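Local coordinates for capsid fiber protein (PDB 6QYY) that forms the head fibers of bacteriophage phi29, the segment here being the N-terminal base, which probably attaches the trimeric fiber to the prohead, at the interface of chains A and B and the interface of chains A and C. Sequence-based numbering; all coordinates share one arbitrary frame. Chains: chain A/B/C, Capsid fiber protein.

Chain A touches its neighbours in the three-chain assembly through different sides. In contact 1 its residues 3, 5, 21 and 57 meet strands 62-66 and 107-112 of chain B and the loop residues B:Ala61 and B:Val99; in contact 2 its residues 97 and 111, with A:Ala61 beside them, meet residues 3, 21 and 57 of chain C. Each chain thus seems to offer one side to each neighbour, as expected of a head-to-tail, ring-like trimer. The C-alpha centres of contacts 1 and 2 lie about 21 Å apart, those of 1 and 3 about 16 Å, and those of 2 and 3, which share A:Ala61 and C:Met57, about 7 Å.

Contact 1: the interface of chains A and B. Residues chain A 3, 5, 21, 57; chain B 61-62, 99, 109, 111.
One face of the A:Phe5 ring receives methyl CG2 of B:Val99, which sits 3.8 Å from the ring centroid and is displaced toward the rim, a CH-pi contact in this head fiber protein trimer. The same methyl comes to 3.6 Å of A:Phe5 CG, and the two side chains cross at about a right angle. In the ring plane, the edge of A:Phe5 meets A:Tyr21 CZ and the sulfur A:Met57 SD of its own chain, which probably limit its tilt. A:Phe5 CZ in turn stands above one face of the A:Tyr21 ring, offset to the rim, so the two aromatics meet edge to face. The first torsion of A:Phe5 (chi1 70°) sends the ring toward chain B, and chi2 of 95° turns its flat side to the valine. Further along, ring carbon CE2 of A:Tyr21 lies 3.8 Å from methyl CG2 of B:Val111, the side chains crossing at a slant. A:Met57 is extended through chi2 but bends at chi3 (72°), which turns its end toward the alanines of chain B. Its methyl CE reaches B:Ala61 CB at 3.5 Å, while SD lies 3.8 Å from B:Ala62 CB. At the far end of the patch A:Val3 and B:Thr109 run past one another in opposite directions, with their methyls CG1 and CG2 3.5 Å apart. The threonine thus meets the valine through its methyl branch rather than through OG1.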
loop_
_atom_site.group_PDB
_atom_site.type_symbol
_atom_site.label_atom_id
_atom_site.label_comp_id
_atom_site.label_asym_id
_atom_site.label_seq_id
_atom_site.Cartn_x
_atom_site.Cartn_y
_atom_site.Cartn_z
ATOM N N VAL A 3 -11.652 5.819 -5.589
ATOM C CA VAL A 3 -11.257 7.170 -5.964
ATOM C C VAL A 3 -11.181 7.202 -7.487
ATOM O O VAL A 3 -10.571 6.313 -8.094
ATOM C CB VAL A 3 -9.908 7.555 -5.324
ATOM C CG1 VAL A 3 -9.308 8.767 -5.998
ATOM C CG2 VAL A 3 -10.067 7.792 -3.820
ATOM N N PHE A 5 -10.899 9.494 -11.357
ATOM C CA PHE A 5 -10.496 10.671 -12.113
ATOM C C PHE A 5 -10.611 10.369 -13.601
ATOM O O PHE A 5 -10.662 9.210 -14.026
ATOM C CB PHE A 5 -9.076 11.135 -11.740
ATOM C CG PHE A 5 -7.955 10.211 -12.197
ATOM C CD1 PHE A 5 -7.284 10.452 -13.393
ATOM C CD2 PHE A 5 -7.530 9.154 -11.399
ATOM C CE1 PHE A 5 -6.239 9.631 -13.804
ATOM C CE2 PHE A 5 -6.489 8.322 -11.803
ATOM C CZ PHE A 5 -5.844 8.557 -13.011
ATOM N N TYR A 21 0.778 6.364 -15.990
ATOM C CA TYR A 21 0.176 7.683 -16.081
ATOM C C TYR A 21 1.198 8.656 -16.649
ATOM O O TYR A 21 2.380 8.603 -16.296
ATOM C CB TYR A 21 -0.289 8.158 -14.710
ATOM C CG TYR A 21 -1.366 7.320 -14.088
ATOM C CD1 TYR A 21 -2.150 6.466 -14.857
ATOM C CD2 TYR A 21 -1.595 7.373 -12.714
ATOM C CE1 TYR A 21 -3.172 5.701 -14.263
ATOM C CE2 TYR A 21 -2.605 6.629 -12.130
ATOM C CZ TYR A 21 -3.381 5.795 -12.894
ATOM O OH TYR A 21 -4.378 5.065 -12.287
ATOM N N MET A 57 -9.722 3.896 -9.000
ATOM C CA MET A 57 -8.652 3.271 -8.251
ATOM C C MET A 57 -9.162 2.810 -6.890
ATOM O O MET A 57 -9.931 3.514 -6.224
ATOM C CB MET A 57 -7.430 4.195 -8.117
ATOM C CG MET A 57 -6.743 4.499 -9.440
ATOM S SD MET A 57 -5.514 5.768 -9.318
ATOM C CE MET A 57 -4.311 4.785 -8.420
ATOM N N ALA B 61 -3.168 3.956 -3.724
ATOM C CA ALA B 61 -2.260 4.611 -4.645
ATOM C C ALA B 61 -2.718 6.023 -4.990
ATOM O O ALA B 61 -1.945 6.782 -5.583
ATOM C CB ALA B 61 -2.088 3.758 -5.917
ATOM N N ALA B 62 -3.939 6.403 -4.608
ATOM C CA ALA B 62 -4.452 7.735 -4.884
ATOM C C ALA B 62 -5.269 8.224 -3.701
ATOM O O ALA B 62 -6.040 7.465 -3.105
ATOM C CB ALA B 62 -5.326 7.766 -6.143
ATOM N N VAL B 99 -3.742 14.518 -10.411
ATOM C CA VAL B 99 -4.243 13.925 -11.645
ATOM C C VAL B 99 -5.478 14.645 -12.153
ATOM O O VAL B 99 -6.134 14.167 -13.085
ATOM C CB VAL B 99 -4.506 12.418 -11.508
ATOM C CG1 VAL B 99 -3.175 11.690 -11.325
ATOM C CG2 VAL B 99 -5.531 12.123 -10.395
ATOM N N THR B 109 -7.745 15.156 -6.659
ATOM C CA THR B 109 -7.305 13.779 -6.649
ATOM C C THR B 109 -5.832 13.749 -7.012
ATOM O O THR B 109 -5.382 14.489 -7.894
ATOM C CB THR B 109 -8.132 12.947 -7.624
ATOM O OG1 THR B 109 -9.516 13.100 -7.283
ATOM C CG2 THR B 109 -7.742 11.504 -7.566
ATOM N N VAL B 111 -2.032 11.160 -7.026
ATOM C CA VAL B 111 -1.416 9.835 -6.999
ATOM C C VAL B 111 -0.182 9.905 -6.103
ATOM O O VAL B 111 0.677 10.775 -6.285
ATOM C CB VAL B 111 -1.076 9.364 -8.428
ATOM C CG1 VAL B 111 -0.120 8.179 -8.398
ATOM C CG2 VAL B 111 -2.361 9.009 -9.180
#

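Contact 2: the interface of chains A and C. Residues chain A 61, 97, 111; chain C 3, 21, 57.
A:Tyr97 and C:Tyr21 make the aromatic part of this trimer contact, their side chains crossing at about a right angle. The phenol end of A:Tyr97 comes to the edge of the C:Tyr21 ring, with A:Tyr97 CZ in that ring's plane and 3.7 Å from C:Tyr21 CD2. A chi1 of 55° swings the A:Tyr97 ring over A:Val111 of its own chain, leaving the hydroxyl end pointing at chain C. One face of the ring rests against A:Val111 CB, which should help to hold it in this orientation.

The aliphatic contacts divide the two branches of A:Val111. Branch CG1 meets the thioether methyl C:Met57 CE at 3.8 Å, and branch CG2 meets C:Val3 CG1 at 3.9 Å; both side chains of chain C cross the valine at about a right angle. The bend of C:Met57 at chi3 (70°) brings its methyl to CG1, while the sulfur SD lies in the plane of the C:Tyr21 ring, at its edge. C:Met57 thus lies between A:Val111 and the edge of C:Tyr21.

In the fold, strands 96-98 and 107-112 of chain A face strands 3-9, 18-23 and 52-57 of chain C, with A:Ala61, in the loop just before strand 62-66, at the margin of the patch.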
loop_
_atom_site.group_PDB
_atom_site.type_symbol
_atom_site.label_atom_id
_atom_site.label_comp_id
_atom_site.label_asym_id
_atom_site.label_seq_id
_atom_site.Cartn_x
_atom_site.Cartn_y
_atom_site.Cartn_z
ATOM N N ALA A 61 -4.105 -4.469 -2.879
ATOM C CA ALA A 61 -3.629 -5.727 -2.322
ATOM C C ALA A 61 -3.241 -6.634 -3.480
ATOM O O ALA A 61 -2.058 -6.930 -3.673
ATOM C CB ALA A 61 -4.683 -6.382 -1.427
ATOM N N TYR A 97 4.135 -10.495 -6.905
ATOM C CA TYR A 97 4.417 -11.910 -7.059
ATOM C C TYR A 97 3.123 -12.656 -7.335
ATOM O O TYR A 97 2.048 -12.270 -6.863
ATOM C CB TYR A 97 5.136 -12.499 -5.819
ATOM C CG TYR A 97 4.432 -12.297 -4.498
ATOM C CD1 TYR A 97 3.460 -13.191 -4.065
ATOM C CD2 TYR A 97 4.758 -11.227 -3.667
ATOM C CE1 TYR A 97 2.820 -13.025 -2.844
ATOM C CE2 TYR A 97 4.129 -11.053 -2.439
ATOM C CZ TYR A 97 3.155 -11.953 -2.038
ATOM O OH TYR A 97 2.518 -11.782 -0.841
ATOM N N VAL A 111 0.064 -10.410 -6.028
ATOM C CA VAL A 111 0.062 -9.595 -4.825
ATOM C C VAL A 111 1.065 -8.469 -5.034
ATOM O O VAL A 111 2.233 -8.714 -5.355
ATOM C CB VAL A 111 0.425 -10.436 -3.588
ATOM C CG1 VAL A 111 0.699 -9.530 -2.399
ATOM C CG2 VAL A 111 -0.676 -11.427 -3.255
ATOM N N VAL C 3 -7.266 -11.149 -2.254
ATOM C CA VAL C 3 -6.947 -12.386 -2.953
ATOM C C VAL C 3 -6.991 -13.517 -1.941
ATOM O O VAL C 3 -6.643 -13.336 -0.768
ATOM C CB VAL C 3 -5.571 -12.328 -3.651
ATOM C CG1 VAL C 3 -4.449 -12.132 -2.622
ATOM C CG2 VAL C 3 -5.330 -13.586 -4.468
ATOM N N TYR C 21 6.550 -15.557 3.158
ATOM C CA TYR C 21 6.150 -16.377 2.026
ATOM C C TYR C 21 7.389 -16.829 1.271
ATOM O O TYR C 21 8.334 -16.053 1.093
ATOM C CB TYR C 21 5.263 -15.595 1.057
ATOM C CG TYR C 21 3.910 -15.193 1.569
ATOM C CD1 TYR C 21 3.401 -15.684 2.774
ATOM C CD2 TYR C 21 3.128 -14.313 0.832
ATOM C CE1 TYR C 21 2.133 -15.286 3.224
ATOM C CE2 TYR C 21 1.883 -13.922 1.260
ATOM C CZ TYR C 21 1.388 -14.405 2.447
ATOM O OH TYR C 21 0.134 -13.982 2.816
ATOM N N MET C 57 -5.825 -12.501 1.853
ATOM C CA MET C 57 -5.068 -11.269 2.012
ATOM C C MET C 57 -5.945 -10.099 1.620
ATOM O O MET C 57 -6.378 -10.009 0.466
ATOM C CB MET C 57 -3.800 -11.292 1.166
ATOM C CG MET C 57 -2.734 -12.185 1.740
ATOM S SD MET C 57 -1.218 -12.126 0.760
ATOM C CE MET C 57 -0.610 -10.472 1.093
#

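Contact 3: the interface of chains A and C. Residues chain A 59-62; chain C 1, 57-59.
Water 1 is gripped by groups from both chains of the fiber trimer, bridging the N terminus of chain C to the loop that leads into strand 62-66 of chain A. Backbone N of A:Ala61 bonds to the water oxygen at 2.8 Å in an almost straight line (173° at H). The carbonyl oxygens A:Ala62 O, at 2.7 Å, and A:Pro59 O, at 3.0 Å, also bond to the water. From the other chain the terminal nitrogen C:Met1 N bonds to water 1 at 2.8 Å. A direct backbone bond runs beside the water: A:Ala62 N donates to C:Met1 O at 2.9 Å, bent to 139° at H. The return pair from C:Met1 N to A:Ala62 O is weak, and C:Met1 is poorly ordered, so its links to A:Ala62 and the water are less secure than the distances suggest.

Apolar packing continues through the prolines. The ring carbons CB of A:Pro59 and C:Pro59 meet at 3.6 Å, placing equivalent residues of two copies against each other. Methyl CB of A:Ala61 packs 3.8 Å from C:Pro59 CA, next to the stretch following strand 52-57. Together the water, the backbone bond and the proline contact may help to tie the start of one chain to its neighbour in the trimeric base.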
loop_
_atom_site.group_PDB
_atom_site.type_symbol
_atom_site.label_atom_id
_atom_site.label_comp_id
_atom_site.label_asym_id
_atom_site.label_seq_id
_atom_site.Cartn_x
_atom_site.Cartn_y
_atom_site.Cartn_z
ATOM N N PRO A 59 -8.275 0.237 -3.154
ATOM C CA PRO A 59 -7.187 -0.123 -2.232
ATOM C C PRO A 59 -6.321 -1.246 -2.784
ATOM O O PRO A 59 -6.796 -2.141 -3.486
ATOM C CB PRO A 59 -7.929 -0.555 -0.959
ATOM C CG PRO A 59 -9.208 0.256 -0.992
ATOM C CD PRO A 59 -9.584 0.306 -2.470
ATOM N N LEU A 60 -5.030 -1.171 -2.478
ATOM C CA LEU A 60 -4.032 -2.056 -3.069
ATOM C C LEU A 60 -3.879 -3.329 -2.245
ATOM O O LEU A 60 -3.539 -3.277 -1.056
ATOM C CB LEU A 60 -2.686 -1.345 -3.166
ATOM C CG LEU A 60 -2.697 0.005 -3.895
ATOM C CD1 LEU A 60 -1.376 0.735 -3.637
ATOM C CD2 LEU A 60 -2.926 -0.214 -5.392
ATOM N N ALA A 61 -4.105 -4.469 -2.879
ATOM C CA ALA A 61 -3.629 -5.727 -2.322
ATOM C C ALA A 61 -3.241 -6.634 -3.480
ATOM O O ALA A 61 -2.058 -6.930 -3.673
ATOM C CB ALA A 61 -4.683 -6.382 -1.427
ATOM N N ALA A 62 -4.220 -7.044 -4.283
ATOM C CA ALA A 62 -3.970 -7.924 -5.416
ATOM C C ALA A 62 -4.514 -7.301 -6.700
ATOM O O ALA A 62 -5.491 -6.546 -6.679
ATOM C CB ALA A 62 -4.602 -9.302 -5.190
ATOM N N MET C 1 -8.144 -5.350 -4.953
ATOM C CA MET C 1 -9.030 -6.410 -4.488
ATOM C C MET C 1 -8.273 -7.380 -3.597
ATOM O O MET C 1 -7.060 -7.558 -3.747
ATOM C CB MET C 1 -9.643 -7.165 -5.662
ATOM C CG MET C 1 -8.610 -7.684 -6.638
ATOM S SD MET C 1 -9.247 -8.939 -7.758
ATOM C CE MET C 1 -8.476 -10.399 -7.054
ATOM N N MET C 57 -5.825 -12.501 1.853
ATOM C CA MET C 57 -5.068 -11.269 2.012
ATOM C C MET C 57 -5.945 -10.099 1.620
ATOM O O MET C 57 -6.378 -10.009 0.466
ATOM C CB MET C 57 -3.800 -11.292 1.166
ATOM C CG MET C 57 -2.734 -12.185 1.740
ATOM S SD MET C 57 -1.218 -12.126 0.760
ATOM C CE MET C 57 -0.610 -10.472 1.093
ATOM N N TYR C 58 -6.167 -9.198 2.563
ATOM C CA TYR C 58 -7.004 -8.027 2.418
ATOM C C TYR C 58 -6.147 -6.786 2.256
ATOM O O TYR C 58 -4.982 -6.765 2.670
ATOM C CB TYR C 58 -7.907 -7.872 3.642
ATOM C CG TYR C 58 -8.878 -9.009 3.772
ATOM C CD1 TYR C 58 -10.052 -9.022 3.037
ATOM C CD2 TYR C 58 -8.613 -10.080 4.620
ATOM C CE1 TYR C 58 -10.949 -10.067 3.139
ATOM C CE2 TYR C 58 -9.508 -11.129 4.738
ATOM C CZ TYR C 58 -10.674 -11.116 3.996
ATOM O OH TYR C 58 -11.556 -12.167 4.103
ATOM N N PRO C 59 -6.690 -5.727 1.643
ATOM C CA PRO C 59 -5.936 -4.461 1.570
ATOM C C PRO C 59 -5.910 -3.772 2.919
ATOM O O PRO C 59 -6.874 -3.109 3.309
ATOM C CB PRO C 59 -6.710 -3.639 0.537
ATOM C CG PRO C 59 -8.128 -4.196 0.614
ATOM C CD PRO C 59 -7.981 -5.657 0.932
HETATM O O HOH W 1 -5.589 -4.281 -5.199
#